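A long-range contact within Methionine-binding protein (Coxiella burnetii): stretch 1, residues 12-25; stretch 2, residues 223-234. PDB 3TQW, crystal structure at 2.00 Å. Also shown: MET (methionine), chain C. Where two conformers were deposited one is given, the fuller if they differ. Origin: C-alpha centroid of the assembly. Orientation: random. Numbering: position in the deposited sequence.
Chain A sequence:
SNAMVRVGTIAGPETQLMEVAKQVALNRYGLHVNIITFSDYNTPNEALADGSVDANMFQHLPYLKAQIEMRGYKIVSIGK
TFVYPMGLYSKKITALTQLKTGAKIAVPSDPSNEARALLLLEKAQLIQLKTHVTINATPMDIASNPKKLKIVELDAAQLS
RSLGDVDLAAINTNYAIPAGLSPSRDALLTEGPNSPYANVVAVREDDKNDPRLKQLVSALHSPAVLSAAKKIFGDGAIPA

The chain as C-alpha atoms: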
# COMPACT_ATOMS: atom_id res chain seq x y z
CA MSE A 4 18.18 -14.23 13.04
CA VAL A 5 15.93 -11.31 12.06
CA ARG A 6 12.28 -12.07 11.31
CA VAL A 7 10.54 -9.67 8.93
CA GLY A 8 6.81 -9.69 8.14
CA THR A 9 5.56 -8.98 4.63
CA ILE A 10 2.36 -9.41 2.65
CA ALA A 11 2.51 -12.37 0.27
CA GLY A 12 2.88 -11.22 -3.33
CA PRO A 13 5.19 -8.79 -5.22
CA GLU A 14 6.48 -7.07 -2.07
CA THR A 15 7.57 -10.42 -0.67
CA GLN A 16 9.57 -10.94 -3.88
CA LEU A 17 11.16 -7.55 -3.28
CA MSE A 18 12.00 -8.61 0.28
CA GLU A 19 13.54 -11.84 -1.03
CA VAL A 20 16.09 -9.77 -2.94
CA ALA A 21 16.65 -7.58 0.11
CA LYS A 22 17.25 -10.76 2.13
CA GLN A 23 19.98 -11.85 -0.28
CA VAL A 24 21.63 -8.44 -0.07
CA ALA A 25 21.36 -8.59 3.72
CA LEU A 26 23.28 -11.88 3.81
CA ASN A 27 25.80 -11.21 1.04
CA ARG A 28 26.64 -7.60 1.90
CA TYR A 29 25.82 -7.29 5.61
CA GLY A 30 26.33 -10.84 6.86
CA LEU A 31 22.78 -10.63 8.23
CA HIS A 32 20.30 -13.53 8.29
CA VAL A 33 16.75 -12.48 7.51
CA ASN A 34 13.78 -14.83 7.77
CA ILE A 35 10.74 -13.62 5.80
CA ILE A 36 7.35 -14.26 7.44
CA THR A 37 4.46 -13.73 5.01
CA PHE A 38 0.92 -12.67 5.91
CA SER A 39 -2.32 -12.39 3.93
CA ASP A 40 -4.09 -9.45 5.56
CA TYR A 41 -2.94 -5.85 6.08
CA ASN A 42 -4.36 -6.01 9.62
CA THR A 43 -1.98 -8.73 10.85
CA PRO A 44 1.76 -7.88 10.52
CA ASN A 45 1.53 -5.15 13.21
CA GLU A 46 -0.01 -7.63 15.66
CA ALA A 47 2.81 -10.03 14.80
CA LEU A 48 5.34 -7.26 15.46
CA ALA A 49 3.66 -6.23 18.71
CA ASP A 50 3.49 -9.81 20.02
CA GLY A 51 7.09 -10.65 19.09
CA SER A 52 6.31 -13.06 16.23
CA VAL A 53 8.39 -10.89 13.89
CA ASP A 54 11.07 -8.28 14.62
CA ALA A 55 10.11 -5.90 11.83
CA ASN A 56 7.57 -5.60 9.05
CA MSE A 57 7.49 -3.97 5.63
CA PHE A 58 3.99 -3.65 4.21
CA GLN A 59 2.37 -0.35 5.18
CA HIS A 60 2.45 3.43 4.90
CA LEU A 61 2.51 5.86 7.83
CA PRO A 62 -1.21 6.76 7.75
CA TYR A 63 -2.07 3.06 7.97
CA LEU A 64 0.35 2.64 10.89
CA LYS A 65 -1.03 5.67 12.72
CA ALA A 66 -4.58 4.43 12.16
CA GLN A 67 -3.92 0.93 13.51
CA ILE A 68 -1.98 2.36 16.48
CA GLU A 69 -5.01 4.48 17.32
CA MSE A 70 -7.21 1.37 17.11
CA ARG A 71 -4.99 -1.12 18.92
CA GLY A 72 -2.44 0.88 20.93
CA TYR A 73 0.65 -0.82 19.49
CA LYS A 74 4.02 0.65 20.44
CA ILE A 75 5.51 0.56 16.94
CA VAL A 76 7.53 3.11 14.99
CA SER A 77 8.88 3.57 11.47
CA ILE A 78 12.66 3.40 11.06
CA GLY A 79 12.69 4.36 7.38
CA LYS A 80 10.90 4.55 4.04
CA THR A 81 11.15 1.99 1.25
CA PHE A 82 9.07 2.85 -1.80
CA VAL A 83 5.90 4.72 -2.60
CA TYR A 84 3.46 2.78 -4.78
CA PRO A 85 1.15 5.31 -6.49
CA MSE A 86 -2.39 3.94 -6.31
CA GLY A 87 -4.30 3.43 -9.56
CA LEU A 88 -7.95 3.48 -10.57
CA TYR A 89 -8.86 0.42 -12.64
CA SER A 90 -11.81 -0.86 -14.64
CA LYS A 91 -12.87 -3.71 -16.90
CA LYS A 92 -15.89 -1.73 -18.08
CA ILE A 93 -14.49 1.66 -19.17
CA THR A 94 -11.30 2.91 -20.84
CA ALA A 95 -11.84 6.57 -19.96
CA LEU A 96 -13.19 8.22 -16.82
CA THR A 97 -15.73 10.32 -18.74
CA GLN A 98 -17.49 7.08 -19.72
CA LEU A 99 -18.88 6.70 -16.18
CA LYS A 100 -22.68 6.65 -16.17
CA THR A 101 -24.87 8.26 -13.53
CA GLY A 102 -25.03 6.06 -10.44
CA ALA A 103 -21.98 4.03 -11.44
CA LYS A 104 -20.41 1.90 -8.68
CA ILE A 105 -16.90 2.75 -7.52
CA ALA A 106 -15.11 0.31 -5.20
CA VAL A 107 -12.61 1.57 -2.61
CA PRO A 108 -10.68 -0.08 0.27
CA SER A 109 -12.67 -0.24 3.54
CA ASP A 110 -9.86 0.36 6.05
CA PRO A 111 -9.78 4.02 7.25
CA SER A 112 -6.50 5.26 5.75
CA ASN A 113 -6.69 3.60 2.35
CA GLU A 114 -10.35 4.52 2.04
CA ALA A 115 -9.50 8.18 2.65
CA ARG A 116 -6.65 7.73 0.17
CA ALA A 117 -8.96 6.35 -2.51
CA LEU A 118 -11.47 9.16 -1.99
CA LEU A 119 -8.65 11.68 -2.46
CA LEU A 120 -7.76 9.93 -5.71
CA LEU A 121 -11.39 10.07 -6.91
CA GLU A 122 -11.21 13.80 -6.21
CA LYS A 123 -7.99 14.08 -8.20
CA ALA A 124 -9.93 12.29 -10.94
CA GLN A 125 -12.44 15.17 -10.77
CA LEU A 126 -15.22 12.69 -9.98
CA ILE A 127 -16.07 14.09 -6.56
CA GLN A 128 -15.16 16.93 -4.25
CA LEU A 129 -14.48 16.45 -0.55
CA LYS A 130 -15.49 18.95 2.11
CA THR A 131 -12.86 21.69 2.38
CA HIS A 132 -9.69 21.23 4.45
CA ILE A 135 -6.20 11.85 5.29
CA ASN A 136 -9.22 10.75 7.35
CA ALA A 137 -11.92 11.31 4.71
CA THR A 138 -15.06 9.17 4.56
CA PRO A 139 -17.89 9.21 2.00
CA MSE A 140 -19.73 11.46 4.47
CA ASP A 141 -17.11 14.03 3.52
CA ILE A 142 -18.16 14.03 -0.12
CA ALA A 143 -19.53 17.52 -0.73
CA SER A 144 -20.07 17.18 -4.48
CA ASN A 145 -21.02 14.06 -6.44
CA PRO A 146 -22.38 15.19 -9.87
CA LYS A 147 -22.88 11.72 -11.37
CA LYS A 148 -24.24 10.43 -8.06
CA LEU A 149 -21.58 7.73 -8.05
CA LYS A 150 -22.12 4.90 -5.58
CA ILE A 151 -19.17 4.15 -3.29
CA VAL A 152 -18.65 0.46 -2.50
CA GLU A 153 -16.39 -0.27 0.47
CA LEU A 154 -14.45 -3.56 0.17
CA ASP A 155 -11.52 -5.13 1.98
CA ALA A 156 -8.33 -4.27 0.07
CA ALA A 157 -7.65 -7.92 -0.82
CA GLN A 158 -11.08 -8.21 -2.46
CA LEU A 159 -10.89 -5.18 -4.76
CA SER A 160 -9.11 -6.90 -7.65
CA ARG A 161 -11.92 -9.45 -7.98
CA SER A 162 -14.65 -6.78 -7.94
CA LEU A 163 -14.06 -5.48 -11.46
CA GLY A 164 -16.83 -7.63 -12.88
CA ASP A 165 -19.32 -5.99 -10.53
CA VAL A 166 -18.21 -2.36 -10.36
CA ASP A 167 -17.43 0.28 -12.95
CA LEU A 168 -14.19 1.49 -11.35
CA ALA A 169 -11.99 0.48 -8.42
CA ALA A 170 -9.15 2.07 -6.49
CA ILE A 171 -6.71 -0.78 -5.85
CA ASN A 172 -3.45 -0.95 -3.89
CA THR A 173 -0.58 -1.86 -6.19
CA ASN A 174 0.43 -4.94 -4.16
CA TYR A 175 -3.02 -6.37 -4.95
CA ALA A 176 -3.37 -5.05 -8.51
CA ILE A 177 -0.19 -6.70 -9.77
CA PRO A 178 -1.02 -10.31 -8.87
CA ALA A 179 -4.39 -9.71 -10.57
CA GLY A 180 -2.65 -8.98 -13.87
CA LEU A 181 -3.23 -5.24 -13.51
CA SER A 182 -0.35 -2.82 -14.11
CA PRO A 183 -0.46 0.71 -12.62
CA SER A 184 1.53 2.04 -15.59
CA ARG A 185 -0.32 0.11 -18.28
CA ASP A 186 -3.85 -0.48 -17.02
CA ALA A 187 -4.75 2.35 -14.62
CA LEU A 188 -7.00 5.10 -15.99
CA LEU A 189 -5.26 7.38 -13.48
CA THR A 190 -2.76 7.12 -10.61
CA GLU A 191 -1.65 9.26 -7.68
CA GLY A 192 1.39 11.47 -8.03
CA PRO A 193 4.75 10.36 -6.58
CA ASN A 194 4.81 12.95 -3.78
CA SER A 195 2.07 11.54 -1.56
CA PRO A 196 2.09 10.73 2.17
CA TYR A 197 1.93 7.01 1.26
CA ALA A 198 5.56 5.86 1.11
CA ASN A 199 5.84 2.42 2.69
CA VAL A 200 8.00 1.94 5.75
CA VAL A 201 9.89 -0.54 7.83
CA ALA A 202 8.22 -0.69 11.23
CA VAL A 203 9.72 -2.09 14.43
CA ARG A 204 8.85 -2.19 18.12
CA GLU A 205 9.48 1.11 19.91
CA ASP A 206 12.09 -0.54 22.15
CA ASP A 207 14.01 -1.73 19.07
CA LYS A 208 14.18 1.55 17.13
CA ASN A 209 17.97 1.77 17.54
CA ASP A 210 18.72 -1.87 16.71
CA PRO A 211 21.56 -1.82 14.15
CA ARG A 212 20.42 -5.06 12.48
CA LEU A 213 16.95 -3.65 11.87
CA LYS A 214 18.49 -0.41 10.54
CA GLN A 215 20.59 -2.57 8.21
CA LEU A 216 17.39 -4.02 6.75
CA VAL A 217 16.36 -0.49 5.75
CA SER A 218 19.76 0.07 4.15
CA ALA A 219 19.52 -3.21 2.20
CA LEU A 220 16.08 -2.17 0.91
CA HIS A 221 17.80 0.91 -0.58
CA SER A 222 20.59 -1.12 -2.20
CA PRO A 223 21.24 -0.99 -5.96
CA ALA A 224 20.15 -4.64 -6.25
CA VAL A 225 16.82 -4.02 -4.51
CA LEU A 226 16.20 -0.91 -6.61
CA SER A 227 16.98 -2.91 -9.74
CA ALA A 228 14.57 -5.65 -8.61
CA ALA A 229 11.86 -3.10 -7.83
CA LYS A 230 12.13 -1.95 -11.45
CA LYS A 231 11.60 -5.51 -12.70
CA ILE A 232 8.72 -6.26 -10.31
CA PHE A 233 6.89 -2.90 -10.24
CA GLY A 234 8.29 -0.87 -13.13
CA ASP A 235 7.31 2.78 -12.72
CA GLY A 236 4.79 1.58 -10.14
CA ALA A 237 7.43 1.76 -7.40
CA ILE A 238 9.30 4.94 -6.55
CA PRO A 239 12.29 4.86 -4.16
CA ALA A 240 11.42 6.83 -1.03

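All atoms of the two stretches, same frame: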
# COMPACT_ATOMS: atom_id res chain seq x y z
N GLY A 12 3.04 -11.85 -2.03
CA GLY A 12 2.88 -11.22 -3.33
C GLY A 12 4.17 -10.54 -3.77
O GLY A 12 5.25 -10.93 -3.34
N PRO A 13 4.05 -9.50 -4.61
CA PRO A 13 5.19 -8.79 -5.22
C PRO A 13 6.14 -8.19 -4.19
O PRO A 13 7.35 -8.19 -4.43
CB PRO A 13 4.53 -7.65 -6.01
CG PRO A 13 3.09 -7.99 -6.10
CD PRO A 13 2.75 -8.90 -4.97
N GLU A 14 5.61 -7.68 -3.09
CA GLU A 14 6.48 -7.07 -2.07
C GLU A 14 7.32 -8.11 -1.33
O GLU A 14 8.41 -7.81 -0.85
CB GLU A 14 5.67 -6.22 -1.09
CG GLU A 14 5.01 -5.02 -1.77
CD GLU A 14 4.10 -4.24 -0.85
OE1 GLU A 14 4.11 -4.51 0.38
OE2 GLU A 14 3.37 -3.37 -1.35
N THR A 15 6.80 -9.33 -1.24
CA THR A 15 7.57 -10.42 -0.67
C THR A 15 8.72 -10.78 -1.60
O THR A 15 9.82 -11.11 -1.14
CB THR A 15 6.67 -11.65 -0.39
OG1 THR A 15 5.78 -11.32 0.69
CG2 THR A 15 7.52 -12.86 0.02
N GLN A 16 8.49 -10.72 -2.92
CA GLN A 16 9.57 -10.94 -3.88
C GLN A 16 10.65 -9.88 -3.70
O GLN A 16 11.84 -10.19 -3.72
CB GLN A 16 9.06 -10.91 -5.32
CG GLN A 16 8.11 -12.05 -5.65
CD GLN A 16 7.63 -12.02 -7.09
OE1 GLN A 16 6.46 -12.24 -7.36
NE2 GLN A 16 8.55 -11.76 -8.02
N LEU A 17 10.23 -8.64 -3.52
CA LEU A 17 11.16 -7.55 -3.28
C LEU A 17 11.98 -7.86 -2.03
O LEU A 17 13.21 -7.70 -2.02
CB LEU A 17 10.42 -6.22 -3.13
CG LEU A 17 11.33 -5.00 -2.97
CD1 LEU A 17 12.06 -4.73 -4.29
CD2 LEU A 17 10.55 -3.78 -2.53
N MSE A 18 11.31 -8.30 -0.97
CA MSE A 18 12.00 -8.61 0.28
C MSE A 18 12.96 -9.79 0.12
O MSE A 18 13.98 -9.86 0.80
CB MSE A 18 11.01 -8.87 1.41
CG MSE A 18 11.68 -9.18 2.75
SE MSE A 18 12.74 -7.69 3.48
CE MSE A 18 11.28 -6.50 3.97
N GLU A 19 12.65 -10.71 -0.79
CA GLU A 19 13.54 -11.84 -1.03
C GLU A 19 14.89 -11.34 -1.56
O GLU A 19 15.94 -11.87 -1.21
CB GLU A 19 12.95 -12.84 -2.02
CG GLU A 19 11.84 -13.71 -1.46
CD GLU A 19 12.34 -14.87 -0.60
OE1 GLU A 19 13.57 -15.04 -0.46
OE2 GLU A 19 11.48 -15.61 -0.07
N VAL A 20 14.86 -10.33 -2.42
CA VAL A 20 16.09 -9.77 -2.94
C VAL A 20 16.81 -9.02 -1.82
O VAL A 20 18.03 -9.11 -1.68
CB VAL A 20 15.83 -8.84 -4.14
CG1 VAL A 20 17.14 -8.18 -4.59
CG2 VAL A 20 15.20 -9.63 -5.29
N ALA A 21 16.06 -8.30 -1.01
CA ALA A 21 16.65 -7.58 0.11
C ALA A 21 17.33 -8.55 1.07
O ALA A 21 18.39 -8.26 1.64
CB ALA A 21 15.60 -6.75 0.83
N LYS A 22 16.71 -9.72 1.25
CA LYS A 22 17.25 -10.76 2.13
C LYS A 22 18.60 -11.28 1.63
O LYS A 22 19.50 -11.56 2.42
CB LYS A 22 16.24 -11.90 2.27
CG LYS A 22 16.81 -13.25 2.70
CD LYS A 22 15.71 -14.32 2.65
CE LYS A 22 16.27 -15.73 2.80
NZ LYS A 22 16.68 -16.02 4.19
N GLN A 23 18.73 -11.41 0.31
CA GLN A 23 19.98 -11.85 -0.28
C GLN A 23 21.06 -10.80 -0.07
O GLN A 23 22.19 -11.13 0.28
CB GLN A 23 19.80 -12.10 -1.78
CG GLN A 23 18.88 -13.25 -2.12
CD GLN A 23 18.39 -13.16 -3.56
OE1 GLN A 23 17.22 -13.42 -3.85
NE2 GLN A 23 19.29 -12.78 -4.47
N VAL A 24 20.71 -9.54 -0.30
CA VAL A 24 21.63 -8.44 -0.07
C VAL A 24 22.06 -8.42 1.40
O VAL A 24 23.23 -8.24 1.71
CB VAL A 24 20.99 -7.09 -0.45
CG1 VAL A 24 21.83 -5.91 0.07
CG2 VAL A 24 20.82 -7.00 -1.97
N ALA A 25 21.09 -8.60 2.29
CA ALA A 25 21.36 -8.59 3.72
C ALA A 25 22.43 -9.62 4.07
O ALA A 25 23.37 -9.32 4.81
CB ALA A 25 20.08 -8.87 4.50
N PRO A 223 21.39 -0.93 -4.51
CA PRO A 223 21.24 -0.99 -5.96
C PRO A 223 20.48 -2.24 -6.41
O PRO A 223 19.59 -2.14 -7.25
CB PRO A 223 22.69 -1.04 -6.46
CG PRO A 223 23.45 -0.30 -5.41
CD PRO A 223 22.77 -0.64 -4.10
N ALA A 224 20.81 -3.40 -5.85
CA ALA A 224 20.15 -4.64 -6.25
C ALA A 224 18.65 -4.64 -5.98
O ALA A 224 17.85 -5.14 -6.78
CB ALA A 224 20.82 -5.85 -5.59
N VAL A 225 18.24 -4.10 -4.83
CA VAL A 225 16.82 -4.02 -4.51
C VAL A 225 16.11 -3.01 -5.41
O VAL A 225 14.99 -3.24 -5.85
CB VAL A 225 16.56 -3.72 -3.02
CG1 VAL A 225 15.09 -3.42 -2.78
CG2 VAL A 225 16.99 -4.90 -2.17
N LEU A 226 16.77 -1.89 -5.69
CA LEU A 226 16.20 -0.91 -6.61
C LEU A 226 16.03 -1.51 -8.00
O LEU A 226 15.01 -1.31 -8.66
CB LEU A 226 17.07 0.34 -6.69
CG LEU A 226 17.25 1.11 -5.38
CD1 LEU A 226 18.25 2.25 -5.55
CD2 LEU A 226 15.91 1.61 -4.91
N SER A 227 17.04 -2.25 -8.44
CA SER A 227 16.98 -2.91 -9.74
C SER A 227 15.83 -3.93 -9.78
O SER A 227 15.10 -4.01 -10.77
CB SER A 227 18.32 -3.58 -10.06
OG SER A 227 18.27 -4.25 -11.30
N ALA A 228 15.67 -4.68 -8.70
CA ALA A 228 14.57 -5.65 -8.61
C ALA A 228 13.21 -4.98 -8.57
O ALA A 228 12.24 -5.47 -9.16
CB ALA A 228 14.74 -6.56 -7.40
N ALA A 229 13.11 -3.85 -7.87
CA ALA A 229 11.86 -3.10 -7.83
C ALA A 229 11.44 -2.72 -9.24
O ALA A 229 10.26 -2.84 -9.60
CB ALA A 229 12.01 -1.86 -6.96
N LYS A 230 12.39 -2.27 -10.05
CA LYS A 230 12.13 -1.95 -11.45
C LYS A 230 11.53 -3.14 -12.20
O LYS A 230 10.59 -2.98 -12.98
CB LYS A 230 13.41 -1.50 -12.16
CG LYS A 230 13.58 0.01 -12.27
CD LYS A 230 14.14 0.61 -10.99
CE LYS A 230 14.37 2.11 -11.11
NZ LYS A 230 14.86 2.73 -9.83
N LYS A 231 12.08 -4.33 -11.98
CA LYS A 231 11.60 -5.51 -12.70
C LYS A 231 10.21 -5.94 -12.21
O LYS A 231 9.38 -6.39 -13.00
CB LYS A 231 12.58 -6.67 -12.58
CG LYS A 231 13.99 -6.38 -13.11
CD LYS A 231 14.74 -7.68 -13.38
CE LYS A 231 16.26 -7.53 -13.26
NZ LYS A 231 16.78 -6.19 -13.64
N ILE A 232 9.97 -5.81 -10.91
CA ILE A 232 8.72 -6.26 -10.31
C ILE A 232 7.59 -5.24 -10.49
O ILE A 232 6.46 -5.60 -10.80
CB ILE A 232 8.90 -6.58 -8.81
CG1 ILE A 232 9.93 -7.71 -8.63
CG2 ILE A 232 7.57 -6.96 -8.17
CD1 ILE A 232 10.52 -7.76 -7.23
N PHE A 233 7.91 -3.96 -10.29
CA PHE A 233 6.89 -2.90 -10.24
C PHE A 233 6.97 -1.88 -11.38
O PHE A 233 6.04 -1.08 -11.57
CB PHE A 233 6.99 -2.14 -8.91
CG PHE A 233 6.75 -2.99 -7.70
CD1 PHE A 233 5.45 -3.28 -7.29
CD2 PHE A 233 7.81 -3.49 -6.96
CE1 PHE A 233 5.22 -4.07 -6.16
CE2 PHE A 233 7.58 -4.27 -5.83
CZ PHE A 233 6.29 -4.56 -5.43
N GLY A 234 8.07 -1.90 -12.13
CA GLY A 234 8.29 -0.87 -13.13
C GLY A 234 8.17 0.51 -12.50
O GLY A 234 8.62 0.73 -11.37
N MET C . 1.64 -1.50 -0.10
CA MET C . 0.36 -0.82 0.16
C MET C . 0.33 0.50 -0.60
O MET C . 1.36 1.18 -0.70
CB MET C . 0.20 -0.57 1.66
CG MET C . -1.12 0.09 2.09
SD MET C . -1.21 0.33 3.89
CE MET C . -1.26 -1.38 4.42
OXT MET C . -0.69 0.93 -1.14

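This contact is an antiparallel packing of two helices, held together by apolar side chains without a hydrogen bond between them. The helix of residues 13-25 meets the helix of residues 223-233, about 200 residues further along the chain. Their N-to-C directions differ by 160°, and the axes come within 9.0 Å. The register runs in opposite senses: Pro13 lies by Ile232, Leu17 by Ala229 and Ala21 by Val225. The CA atoms of Ala21 and Val225 are 5.8 Å apart, those of Pro13 and Ile232 6.7 Å. Together the two stretches bury 532 Å².

Most backbone N-H groups within each helix bond along that helix, for example Leu17 N to Pro13 O (3.1 Å) and Ala229 N to Val225 O (2.8 Å). No hydrogen bond crosses between the helices; the contact is mainly apolar side chains, which also touch backbone atoms, as where Val20 CG1 lies 3.8 Å from Ala224 O.

Two residues interlock as knobs. Leu17 sits among Val225, Ala229, Ile232 and Phe233. Its CA-to-CB bond points sideways, but the end of the side chain comes nearer the partner helix. Leu17 CD1 lies 3.6 Å from Val225 CG1 and 3.9 Å from Ala229 CB. Val225 returns the arrangement, sitting among Leu17, Val20, Ala21 and Val24. Val225 CG2 approaches Ala21 CA to 3.5 Å and Ala21 CB to 3.8 Å. The small alanine side chains at Ala21 and Ala229 accompany close approach of the backbones.

Val20 and Val24 extend the apolar surface. Val20 CG2 meets Ala228 CB at 3.8 Å, and Val24 CG2 meets Ala224 CB at the same distance. These are van der Waals contacts between branched and small side chains.

At the other end, Pro13 packs against the last turn of the second helix. Pro13 CB is 3.8 Å from Ile232 CG2 and 3.6 Å from Phe233 CZ. Ile232 also reaches Gln16, with Ile232 CD1 4.0 Å from Gln16 CB. Leu17 CB lies at the edge of the Phe233 ring, 4.4 Å from Phe233 CE2.

Glu14 links this region to the ligand. Its CA-to-CB bond points away from the second helix, yet Glu14 CG still touches Phe233 CZ at 3.9 Å. The carboxylate reaches the bound methionine, with Glu14 OE2 2.8 Å from the ligand atom N. That is consistent with the protein's name.

A glycine adjoins each helix at this same end, though neither touches the other stretch. Gly12 is the N-cap of the first helix, and its backbone angles call for glycine. Gly234 follows the second helix with positive phi, which favours glycine.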